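Local atomic coordinates of AxyAgu115A (Amphibacillus xylanus NBRC 15112, PDB entry 6NPS), a protein that probably hydrolyses glycosidic bonds as a family GH115 alpha-glucuronidase, releasing glucuronic acid side groups from xylan-type hemicellulose. Residues 860-865 / 919-924; 849-854 / 927-932. The protein carries 3 engineered substitutions. All coordinates share one frame; numbering follows the deposited sequence.

Contact 1 of 2, residues 860-865 / 919-924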
loop_
_atom_site.group_PDB
_atom_site.type_symbol
_atom_site.label_atom_id
_atom_site.label_comp_id
_atom_site.label_asym_id
_atom_site.label_seq_id
_atom_site.Cartn_x
_atom_site.Cartn_y
_atom_site.Cartn_z
ATOM N N TYR A 860 -19.964 -10.334 25.729
ATOM C CA TYR A 860 -19.751 -9.118 24.967
ATOM C C TYR A 860 -18.370 -8.579 25.266
ATOM O O TYR A 860 -17.817 -8.794 26.357
ATOM C CB TYR A 860 -20.839 -8.059 25.289
ATOM C CG TYR A 860 -22.146 -8.414 24.599
ATOM C CD1 TYR A 860 -22.943 -9.441 25.084
ATOM C CD2 TYR A 860 -22.554 -7.758 23.427
ATOM C CE1 TYR A 860 -24.138 -9.798 24.441
ATOM C CE2 TYR A 860 -23.747 -8.108 22.779
ATOM C CZ TYR A 860 -24.530 -9.128 23.296
ATOM O OH TYR A 860 -25.703 -9.504 22.671
ATOM N N GLU A 861 -17.816 -7.874 24.287
ATOM C CA GLU A 861 -16.626 -7.068 24.508
ATOM C C GLU A 861 -17.056 -5.673 24.933
ATOM O O GLU A 861 -17.936 -5.070 24.316
ATOM C CB GLU A 861 -15.749 -6.995 23.259
ATOM C CG GLU A 861 -15.099 -8.320 22.897
ATOM C CD GLU A 861 -13.774 -8.575 23.615
ATOM O OE1 GLU A 861 -13.533 -7.979 24.690
ATOM O OE2 GLU A 861 -12.969 -9.387 23.104
ATOM N N LEU A 862 -16.441 -5.180 26.002
ATOM C CA LEU A 862 -16.660 -3.841 26.519
ATOM C C LEU A 862 -15.345 -3.096 26.349
ATOM O O LEU A 862 -14.340 -3.452 26.962
ATOM C CB LEU A 862 -17.109 -3.896 27.981
ATOM C CG LEU A 862 -17.209 -2.600 28.772
ATOM C CD1 LEU A 862 -18.415 -1.816 28.333
ATOM C CD2 LEU A 862 -17.317 -2.921 30.273
ATOM N N GLU A 863 -15.350 -2.089 25.492
ATOM C CA GLU A 863 -14.155 -1.357 25.138
ATOM C C GLU A 863 -14.287 0.083 25.618
ATOM O O GLU A 863 -15.296 0.743 25.351
ATOM C CB GLU A 863 -13.941 -1.407 23.630
ATOM C CG GLU A 863 -12.756 -0.579 23.139
ATOM C CD GLU A 863 -12.501 -0.752 21.646
ATOM O OE1 GLU A 863 -13.482 -0.905 20.875
ATOM O OE2 GLU A 863 -11.314 -0.760 21.246
ATOM N N PHE A 864 -13.287 0.552 26.339
ATOM C CA PHE A 864 -13.233 1.932 26.785
ATOM C C PHE A 864 -12.296 2.706 25.878
ATOM O O PHE A 864 -11.212 2.226 25.529
ATOM C CB PHE A 864 -12.714 2.037 28.218
ATOM C CG PHE A 864 -13.626 1.500 29.243
ATOM C CD1 PHE A 864 -14.965 1.267 28.971
ATOM C CD2 PHE A 864 -13.149 1.252 30.532
ATOM C CE1 PHE A 864 -15.806 0.761 29.949
ATOM C CE2 PHE A 864 -13.991 0.760 31.522
ATOM C CZ PHE A 864 -15.316 0.507 31.227
ATOM N N TYR A 865 -12.681 3.923 25.560
ATOM C CA TYR A 865 -11.780 4.899 24.963
ATOM C C TYR A 865 -11.409 5.887 26.069
ATOM O O TYR A 865 -12.286 6.554 26.620
ATOM C CB TYR A 865 -12.456 5.623 23.799
ATOM C CG TYR A 865 -12.600 4.778 22.537
ATOM C CD1 TYR A 865 -13.396 3.633 22.523
ATOM C CD2 TYR A 865 -11.949 5.144 21.358
ATOM C CE1 TYR A 865 -13.551 2.863 21.346
ATOM C CE2 TYR A 865 -12.084 4.397 20.201
ATOM C CZ TYR A 865 -12.894 3.262 20.197
ATOM O OH TYR A 865 -13.013 2.511 19.049
ATOM N N THR A 919 -12.413 -5.564 27.812
ATOM C CA THR A 919 -12.709 -6.574 28.814
ATOM C C THR A 919 -13.966 -7.316 28.364
ATOM O O THR A 919 -14.808 -6.750 27.674
ATOM C CB THR A 919 -12.891 -5.923 30.211
ATOM O OG1 THR A 919 -13.040 -6.931 31.210
ATOM C CG2 THR A 919 -14.109 -5.029 30.237
ATOM N N LYS A 920 -14.078 -8.591 28.719
ATOM C CA LYS A 920 -15.276 -9.348 28.383
ATOM C C LYS A 920 -16.282 -9.285 29.532
ATOM O O LYS A 920 -15.907 -9.332 30.703
ATOM C CB LYS A 920 -14.933 -10.805 28.053
ATOM C CG LYS A 920 -14.106 -10.979 26.780
ATOM C CD LYS A 920 -14.036 -12.454 26.382
ATOM C CE LYS A 920 -12.720 -12.814 25.687
ATOM N NZ LYS A 920 -12.539 -12.113 24.379
ATOM N N ILE A 921 -17.567 -9.161 29.188
ATOM C CA ILE A 921 -18.645 -9.134 30.173
ATOM C C ILE A 921 -19.745 -10.074 29.693
ATOM O O ILE A 921 -19.845 -10.396 28.510
ATOM C CB ILE A 921 -19.196 -7.700 30.392
ATOM C CG1 ILE A 921 -19.781 -7.143 29.080
ATOM C CG2 ILE A 921 -18.074 -6.755 30.937
ATOM C CD1 ILE A 921 -20.609 -5.841 29.205
ATOM N N THR A 922 -20.562 -10.550 30.622
ATOM C CA THR A 922 -21.719 -11.358 30.254
ATOM C C THR A 922 -22.972 -10.518 30.431
ATOM O O THR A 922 -23.184 -9.930 31.494
ATOM C CB THR A 922 -21.783 -12.650 31.075
ATOM O OG1 THR A 922 -20.490 -13.281 31.071
ATOM C CG2 THR A 922 -22.846 -13.632 30.500
ATOM N N CYS A 923 -23.775 -10.423 29.379
ATOM C CA CYS A 923 -25.024 -9.680 29.437
ATOM C C CYS A 923 -26.214 -10.616 29.325
ATOM O O CYS A 923 -26.139 -11.684 28.703
ATOM C CB CYS A 923 -25.122 -8.621 28.331
ATOM S SG CYS A 923 -23.691 -7.564 28.162
ATOM N N GLU A 924 -27.318 -10.166 29.911
ATOM C CA GLU A 924 -28.628 -10.766 29.742
ATOM C C GLU A 924 -29.221 -10.366 28.392
ATOM O O GLU A 924 -28.764 -9.431 27.729
ATOM C CB GLU A 924 -29.553 -10.322 30.868
ATOM C CG GLU A 924 -29.482 -11.209 32.091
ATOM C CD GLU A 924 -29.697 -10.446 33.390
ATOM O OE1 GLU A 924 -30.786 -9.844 33.556
ATOM O OE2 GLU A 924 -28.785 -10.460 34.250
#
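Two antiparallel strands pair here in the C-terminal domain of the GH115 enzyme, whose sequence belongs to the galactose-binding-like clan of beta-sandwich domains. Three successive residues of 860-865 match three of 919-924: Y860 with I921, E861 with K920 and L862 with T919. Four backbone hydrogen bonds join the first and last of these pairs. L862 N to T919 O is 2.8 Å and runs nearly along the carbonyl axis. On the face of Y860, L862 and I921, the methyl groups interlock. L862 CD2 sits over the notch formed by T919 CG2, 3.8 Å away, and I921 CG2, 4.0 Å away. The L862 CG is anti to the backbone N (chi1 172°), so the side chain lies alongside T919 and crosses I921 obliquely. I882 of strand 879-884 packs over L862 and I921. On the other face, E861 and K920 run side by side. The lysine bends at its last two torsions, and NZ meets E861 OE2 at 3.0 Å from above the carboxylate plane. An alanine at E861 would remove the carboxylate, and K920 NZ would probably be held less firmly, with the weak, long ion pair to D949 remaining. Y860 OH is hydrogen-bonded to the carbonyl O of E856. At the other end of the ring, C923 SG approaches obliquely, 3.7 Å from Y860 CD1.

Contact 2 of 2, residues 849-854 / 927-932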
loop_
_atom_site.group_PDB
_atom_site.type_symbol
_atom_site.label_atom_id
_atom_site.label_comp_id
_atom_site.label_asym_id
_atom_site.label_seq_id
_atom_site.Cartn_x
_atom_site.Cartn_y
_atom_site.Cartn_z
ATOM N N GLU A 849 -23.826 5.174 35.693
ATOM C CA GLU A 849 -24.560 3.981 35.293
ATOM C C GLU A 849 -25.150 4.178 33.902
ATOM O O GLU A 849 -25.853 5.161 33.658
ATOM C CB GLU A 849 -25.653 3.674 36.321
ATOM C CG GLU A 849 -26.527 2.451 36.041
ATOM C CD GLU A 849 -27.547 2.226 37.172
ATOM O OE1 GLU A 849 -27.125 1.904 38.304
ATOM O OE2 GLU A 849 -28.765 2.391 36.936
ATOM N N TYR A 850 -24.879 3.226 33.016
ATOM C CA TYR A 850 -25.369 3.211 31.647
ATOM C C TYR A 850 -26.392 2.101 31.496
ATOM O O TYR A 850 -26.248 1.032 32.102
ATOM C CB TYR A 850 -24.215 3.001 30.660
ATOM C CG TYR A 850 -23.146 4.038 30.788
ATOM C CD1 TYR A 850 -23.154 5.160 29.984
ATOM C CD2 TYR A 850 -22.121 3.909 31.728
ATOM C CE1 TYR A 850 -22.189 6.115 30.093
ATOM C CE2 TYR A 850 -21.156 4.871 31.839
ATOM C CZ TYR A 850 -21.202 5.973 31.032
ATOM O OH TYR A 850 -20.257 6.947 31.144
ATOM N N HIS A 851 -27.447 2.358 30.723
ATOM C CA HIS A 851 -28.487 1.365 30.471
ATOM C C HIS A 851 -28.409 0.974 29.006
ATOM O O HIS A 851 -28.284 1.848 28.147
ATOM C CB HIS A 851 -29.893 1.910 30.807
ATOM C CG HIS A 851 -30.129 2.094 32.274
ATOM N ND1 HIS A 851 -31.246 2.722 32.783
ATOM C CD2 HIS A 851 -29.375 1.741 33.345
ATOM C CE1 HIS A 851 -31.179 2.736 34.104
ATOM N NE2 HIS A 851 -30.052 2.149 34.471
ATOM N N PHE A 852 -28.460 -0.325 28.716
ATOM C CA PHE A 852 -28.374 -0.740 27.320
ATOM C C PHE A 852 -29.094 -2.068 27.123
ATOM O O PHE A 852 -29.220 -2.870 28.061
ATOM C CB PHE A 852 -26.904 -0.830 26.831
ATOM C CG PHE A 852 -26.095 -1.917 27.485
ATOM C CD1 PHE A 852 -25.908 -3.139 26.851
ATOM C CD2 PHE A 852 -25.504 -1.715 28.729
ATOM C CE1 PHE A 852 -25.145 -4.150 27.456
ATOM C CE2 PHE A 852 -24.755 -2.711 29.339
ATOM C CZ PHE A 852 -24.574 -3.933 28.705
ATOM N N VAL A 853 -29.570 -2.289 25.893
ATOM C CA VAL A 853 -30.463 -3.408 25.547
ATOM C C VAL A 853 -29.762 -4.276 24.505
ATOM O O VAL A 853 -29.432 -3.803 23.411
ATOM C CB VAL A 853 -31.815 -2.922 24.996
ATOM C CG1 VAL A 853 -32.663 -4.110 24.436
ATOM C CG2 VAL A 853 -32.615 -2.160 26.089
ATOM N N THR A 854 -29.527 -5.531 24.838
ATOM C CA THR A 854 -28.903 -6.431 23.889
ATOM C C THR A 854 -29.978 -7.215 23.145
ATOM O O THR A 854 -31.106 -7.369 23.619
ATOM C CB THR A 854 -27.974 -7.407 24.599
ATOM O OG1 THR A 854 -28.760 -8.230 25.479
ATOM C CG2 THR A 854 -26.932 -6.654 25.394
ATOM N N LEU A 927 -32.734 -5.702 28.655
ATOM C CA LEU A 927 -32.207 -4.546 29.370
ATOM C C LEU A 927 -31.066 -4.931 30.312
ATOM O O LEU A 927 -31.198 -5.862 31.109
ATOM C CB LEU A 927 -33.329 -3.877 30.161
ATOM C CG LEU A 927 -32.929 -2.716 31.066
ATOM C CD1 LEU A 927 -32.354 -1.609 30.231
ATOM C CD2 LEU A 927 -34.149 -2.220 31.882
ATOM N N ASN A 928 -29.949 -4.197 30.224
ATOM C CA ASN A 928 -28.773 -4.401 31.066
ATOM C C ASN A 928 -28.365 -3.075 31.706
ATOM O O ASN A 928 -28.634 -1.995 31.171
ATOM C CB ASN A 928 -27.553 -4.949 30.260
ATOM C CG ASN A 928 -27.738 -6.400 29.815
ATOM O OD1 ASN A 928 -27.313 -7.344 30.494
ATOM N ND2 ASN A 928 -28.389 -6.581 28.674
ATOM N N LYS A 929 -27.687 -3.170 32.846
ATOM C CA LYS A 929 -27.089 -2.026 33.533
ATOM C C LYS A 929 -25.580 -2.220 33.602
ATOM O O LYS A 929 -25.112 -3.331 33.866
ATOM C CB LYS A 929 -27.610 -1.892 34.955
ATOM C CG LYS A 929 -28.916 -1.143 35.123
ATOM C CD LYS A 929 -29.668 -1.629 36.379
ATOM C CE LYS A 929 -29.002 -1.215 37.723
ATOM N NZ LYS A 929 -27.592 -1.689 37.994
ATOM N N LEU A 930 -24.828 -1.142 33.369
ATOM C CA LEU A 930 -23.373 -1.140 33.497
ATOM C C LEU A 930 -22.970 0.013 34.407
ATOM O O LEU A 930 -23.273 1.171 34.105
ATOM C CB LEU A 930 -22.683 -1.007 32.126
ATOM C CG LEU A 930 -21.200 -0.590 32.189
ATOM C CD1 LEU A 930 -20.306 -1.750 32.682
ATOM C CD2 LEU A 930 -20.664 -0.019 30.841
ATOM N N ARG A 931 -22.306 -0.294 35.519
ATOM C CA ARG A 931 -21.772 0.731 36.414
ATOM C C ARG A 931 -20.274 0.812 36.239
ATOM O O ARG A 931 -19.592 -0.218 36.266
ATOM C CB ARG A 931 -22.104 0.428 37.874
ATOM C CG ARG A 931 -23.564 0.507 38.183
ATOM C CD ARG A 931 -23.887 0.218 39.647
ATOM N NE ARG A 931 -25.313 0.435 39.850
ATOM C CZ ARG A 931 -25.928 0.393 41.023
ATOM N NH1 ARG A 931 -25.242 0.131 42.122
ATOM N NH2 ARG A 931 -27.235 0.617 41.087
ATOM N N ILE A 932 -19.758 2.030 36.090
ATOM C CA ILE A 932 -18.322 2.272 36.089
ATOM C C ILE A 932 -17.971 3.065 37.344
ATOM O O ILE A 932 -18.517 4.158 37.582
ATOM C CB ILE A 932 -17.878 3.008 34.824
ATOM C CG1 ILE A 932 -18.397 2.231 33.604
ATOM C CG2 ILE A 932 -16.371 3.207 34.819
ATOM C CD1 ILE A 932 -17.926 2.800 32.327
#
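Strands 849-854 and 927-932 run antiparallel through five matched pairs, within the beta-sandwich expected of this C-terminal domain. The tight part lies on the face of Y850, F852, N928 and L930. F852 CG takes the crowded position between backbone N and carbonyl carbon (chi1 67°). This lays the ring across N928, whose CB sits over one face, 3.5 Å from F852 CZ, in a CH-pi contact. L930 CB meets the same ring at its edge, 3.9 Å from F852 CE2. The N928 amide is held from outside: its OD1 accepts bonds from N885 ND2 and E924 N. Farther along, I932 CD1 reaches Y850 CE2, and I944 of strand 940-948 packs on both residues. The opposite face is more polar, with H851, K929 and R931 partly exposed, and it is loosest at exposed L927, whose CD1 is 4.2 Å from V853 CG2. E849 extends fully and lies beside R931, the carboxylate and guanidinium nearly coplanar. R931 NE bonds E849 OE1 at 2.8 Å, and NH2 adds a weak bond to the same oxygen. K929 NZ is a long ion-pair partner, 3.6 Å from E849 OE1. H851 NE2 gives its hydrogen to E849 OE2 at 2.8 Å, while K929 CG lies 3.4 Å from H851 CD2. Each carboxylate oxygen thus has a hydrogen-bond donor, and the two nearby cations would probably keep E849 ionised.

Contact 1 lies inside the chain loop closed by contact 2, and their centres are about 11 Å apart. The strands of 849-854 and 860-865 are consecutive, as are those of 919-924 and 927-932, so the chain passes directly from one pair to the other at two places. Their apolar faces meet where F864 packs on I932. C923 lies against the N928 amide, and E924 O is 2.6 Å from T854 OG1. Contact 2 is the more buried, with five matched pairs against three. Contact 1, partly buried, has a single lysine-glutamate bridge on the face of E861 and K920, whereas contact 2 links four charged or polar residues on the face of E849 and K929.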